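Local coordinates for protein cellulosomal scaffoldin (PDB 2XBT) that probably binds cellulose through this family 3b carbohydrate-binding module, one part of a much longer scaffoldin of the bacterial cellulosome, at residues S8-L13 against M30-T35. Sequence-based numbering, arbitrary orientation.
Sequences SDLKLL and MKLQNT
Gln33 lies beside Lys11, the two side chains pointing the same way from a hydrogen-bonded pair. CB of Gln33 rests 3.9 Å from the carbonyl O of Lys11. CG stands anti to its own carbonyl carbon (chi1 -69°), and the chain runs on extended to CD. The amide there meets a methyl of Leu13, with Gln33 NE2 3.9 Å from Leu13 CD1. OE1 accepts from a water that also takes a hydrogen bond from Lys11 NZ, while NE2 bonds to Glu110. A leucine in place of Gln33 would probably break the water link to Lys11 and deprive Glu110 of its bond from the amide, though Lys31 would remain. Glu110 also forms a salt bridge with Lys31 NZ.

The two segments belong to the antiparallel beta hairpin of strands 10-15 and 22-34, in the all-beta sandwich of a CBM3 module. Strand 110-119 pairs with the other edge of 30-34. Paired backbone bonds join Lys11 to Gln33 and Leu13 to Lys31. The bond from Leu13 N to Lys31 O is 2.8 Å long and almost straight, at 178°.

Leu10, Leu12 and Leu32 occupy the buried face. CD1 of Leu12 packs 3.9 Å from Met30 CB, and Leu32 CD1 lies 4.1 Å from Leu10 CB. Leu98, on strand 97-98, touches both Leu10 and Leu32. At the end of the ladder Asp9 O is gripped twice by Thr35. Thr35 N reaches Asp9 O at 2.8 Å in the carbonyl plane, and Thr35 OG1 donates to the same O from a position tilted 30° from that plane. Another water joins Asp9 OD2 to Asn34 OD1, while Asn34 ND2 bonds to the carbonyls of Ser38 and Gly99.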
loop_
_atom_site.group_PDB
_atom_site.type_symbol
_atom_site.label_atom_id
_atom_site.label_comp_id
_atom_site.label_asym_id
_atom_site.label_seq_id
_atom_site.Cartn_x
_atom_site.Cartn_y
_atom_site.Cartn_z
ATOM N N SER A 8 14.197 -7.484 -7.544
ATOM C CA SER A 8 12.969 -8.017 -8.064
ATOM C C SER A 8 12.678 -7.129 -9.240
ATOM O O SER A 8 13.379 -6.138 -9.459
ATOM C CB SER A 8 11.850 -7.907 -7.023
ATOM O OG SER A 8 11.356 -6.573 -6.962
ATOM N N ASP A 9 11.645 -7.461 -9.997
ATOM C CA ASP A 9 11.227 -6.586 -11.078
ATOM C C ASP A 9 9.905 -5.903 -10.688
ATOM O O ASP A 9 9.110 -5.517 -11.548
ATOM C CB ASP A 9 11.071 -7.391 -12.376
ATOM C CG ASP A 9 12.396 -7.994 -12.865
ATOM O OD1 ASP A 9 13.458 -7.370 -12.642
ATOM O OD2 ASP A 9 12.369 -9.088 -13.481
ATOM N N LEU A 10 9.677 -5.774 -9.388
ATOM C CA LEU A 10 8.417 -5.210 -8.875
ATOM C C LEU A 10 8.507 -3.701 -8.670
ATOM O O LEU A 10 9.512 -3.188 -8.166
ATOM C CB LEU A 10 8.028 -5.892 -7.573
ATOM C CG LEU A 10 7.671 -7.374 -7.633
ATOM C CD1 LEU A 10 7.543 -7.969 -6.247
ATOM C CD2 LEU A 10 6.391 -7.575 -8.426
ATOM N N LYS A 11 7.458 -2.992 -9.064
ATOM C CA LYS A 11 7.416 -1.541 -8.924
ATOM C C LYS A 11 6.032 -1.094 -8.473
ATOM O O LYS A 11 5.029 -1.627 -8.939
ATOM C CB LYS A 11 7.780 -0.908 -10.263
ATOM C CG LYS A 11 7.520 0.563 -10.392
ATOM C CD LYS A 11 8.055 1.058 -11.738
ATOM C CE LYS A 11 7.539 2.444 -12.081
ATOM N NZ LYS A 11 8.046 2.933 -13.401
ATOM N N LEU A 12 5.977 -0.124 -7.557
ATOM C CA LEU A 12 4.697 0.356 -7.052
ATOM C C LEU A 12 4.415 1.756 -7.552
ATOM O O LEU A 12 5.260 2.640 -7.431
ATOM C CB LEU A 12 4.690 0.363 -5.521
ATOM C CG LEU A 12 3.368 0.683 -4.826
ATOM C CD1 LEU A 12 2.350 -0.393 -5.134
ATOM C CD2 LEU A 12 3.550 0.818 -3.316
ATOM N N LEU A 13 3.226 1.942 -8.116
ATOM C CA LEU A 13 2.711 3.263 -8.431
ATOM C C LEU A 13 1.643 3.587 -7.394
ATOM O O LEU A 13 0.952 2.695 -6.907
ATOM C CB LEU A 13 2.130 3.306 -9.848
ATOM C CG LEU A 13 3.114 3.001 -10.990
ATOM C CD1 LEU A 13 2.383 2.888 -12.324
ATOM C CD2 LEU A 13 4.199 4.067 -11.069
ATOM N N MET A 30 -3.244 1.870 -5.614
ATOM C CA MET A 30 -1.929 1.347 -5.928
ATOM C C MET A 30 -1.949 0.440 -7.132
ATOM O O MET A 30 -2.903 -0.305 -7.341
ATOM C CB MET A 30 -1.375 0.612 -4.729
ATOM C CG MET A 30 -1.036 1.598 -3.620
ATOM S SD MET A 30 -0.725 0.836 -2.047
ATOM C CE MET A 30 -2.263 0.011 -1.690
ATOM N N LYS A 31 -0.891 0.522 -7.921
ATOM C CA LYS A 31 -0.674 -0.422 -8.996
ATOM C C LYS A 31 0.669 -1.042 -8.760
ATOM O O LYS A 31 1.687 -0.350 -8.764
ATOM C CB LYS A 31 -0.606 0.286 -10.345
ATOM C CG LYS A 31 -1.896 0.380 -11.094
ATOM C CD LYS A 31 -1.599 0.646 -12.571
ATOM C CE LYS A 31 -2.845 1.022 -13.355
ATOM N NZ LYS A 31 -2.516 1.263 -14.799
ATOM N N LEU A 32 0.685 -2.347 -8.565
ATOM C CA LEU A 32 1.932 -3.058 -8.421
ATOM C C LEU A 32 2.235 -3.697 -9.767
ATOM O O LEU A 32 1.425 -4.472 -10.274
ATOM C CB LEU A 32 1.821 -4.089 -7.298
ATOM C CG LEU A 32 3.008 -5.036 -7.062
ATOM C CD1 LEU A 32 4.309 -4.295 -6.741
ATOM C CD2 LEU A 32 2.665 -6.032 -5.955
ATOM N N GLN A 33 3.385 -3.354 -10.347
ATOM C CA GLN A 33 3.756 -3.844 -11.675
ATOM C C GLN A 33 4.931 -4.811 -11.622
ATOM O O GLN A 33 5.816 -4.696 -10.776
ATOM C CB GLN A 33 4.135 -2.681 -12.594
ATOM C CG GLN A 33 2.994 -1.789 -12.992
ATOM C CD GLN A 33 3.444 -0.619 -13.860
ATOM O OE1 GLN A 33 4.575 -0.142 -13.741
ATOM N NE2 GLN A 33 2.558 -0.151 -14.731
ATOM N N ASN A 34 4.940 -5.765 -12.543
ATOM C CA ASN A 34 6.097 -6.625 -12.724
ATOM C C ASN A 34 6.691 -6.230 -14.068
ATOM O O ASN A 34 6.030 -6.338 -15.089
ATOM C CB ASN A 34 5.663 -8.092 -12.697
ATOM C CG ASN A 34 6.770 -9.053 -13.120
ATOM O OD1 ASN A 34 7.942 -8.708 -13.121
ATOM N ND2 ASN A 34 6.384 -10.268 -13.476
ATOM N N THR A 35 7.923 -5.733 -14.059
ATOM C CA THR A 35 8.542 -5.213 -15.273
ATOM C C THR A 35 9.409 -6.250 -15.985
ATOM O O THR A 35 9.961 -5.977 -17.060
ATOM C CB THR A 35 9.483 -4.062 -14.943
ATOM O OG1 THR A 35 10.524 -4.562 -14.091
ATOM C CG2 THR A 35 8.734 -2.944 -14.246
HETATM O O HOH W 1 10.086 -10.301 -13.255
HETATM O O HOH W 2 5.494 2.256 -14.828
#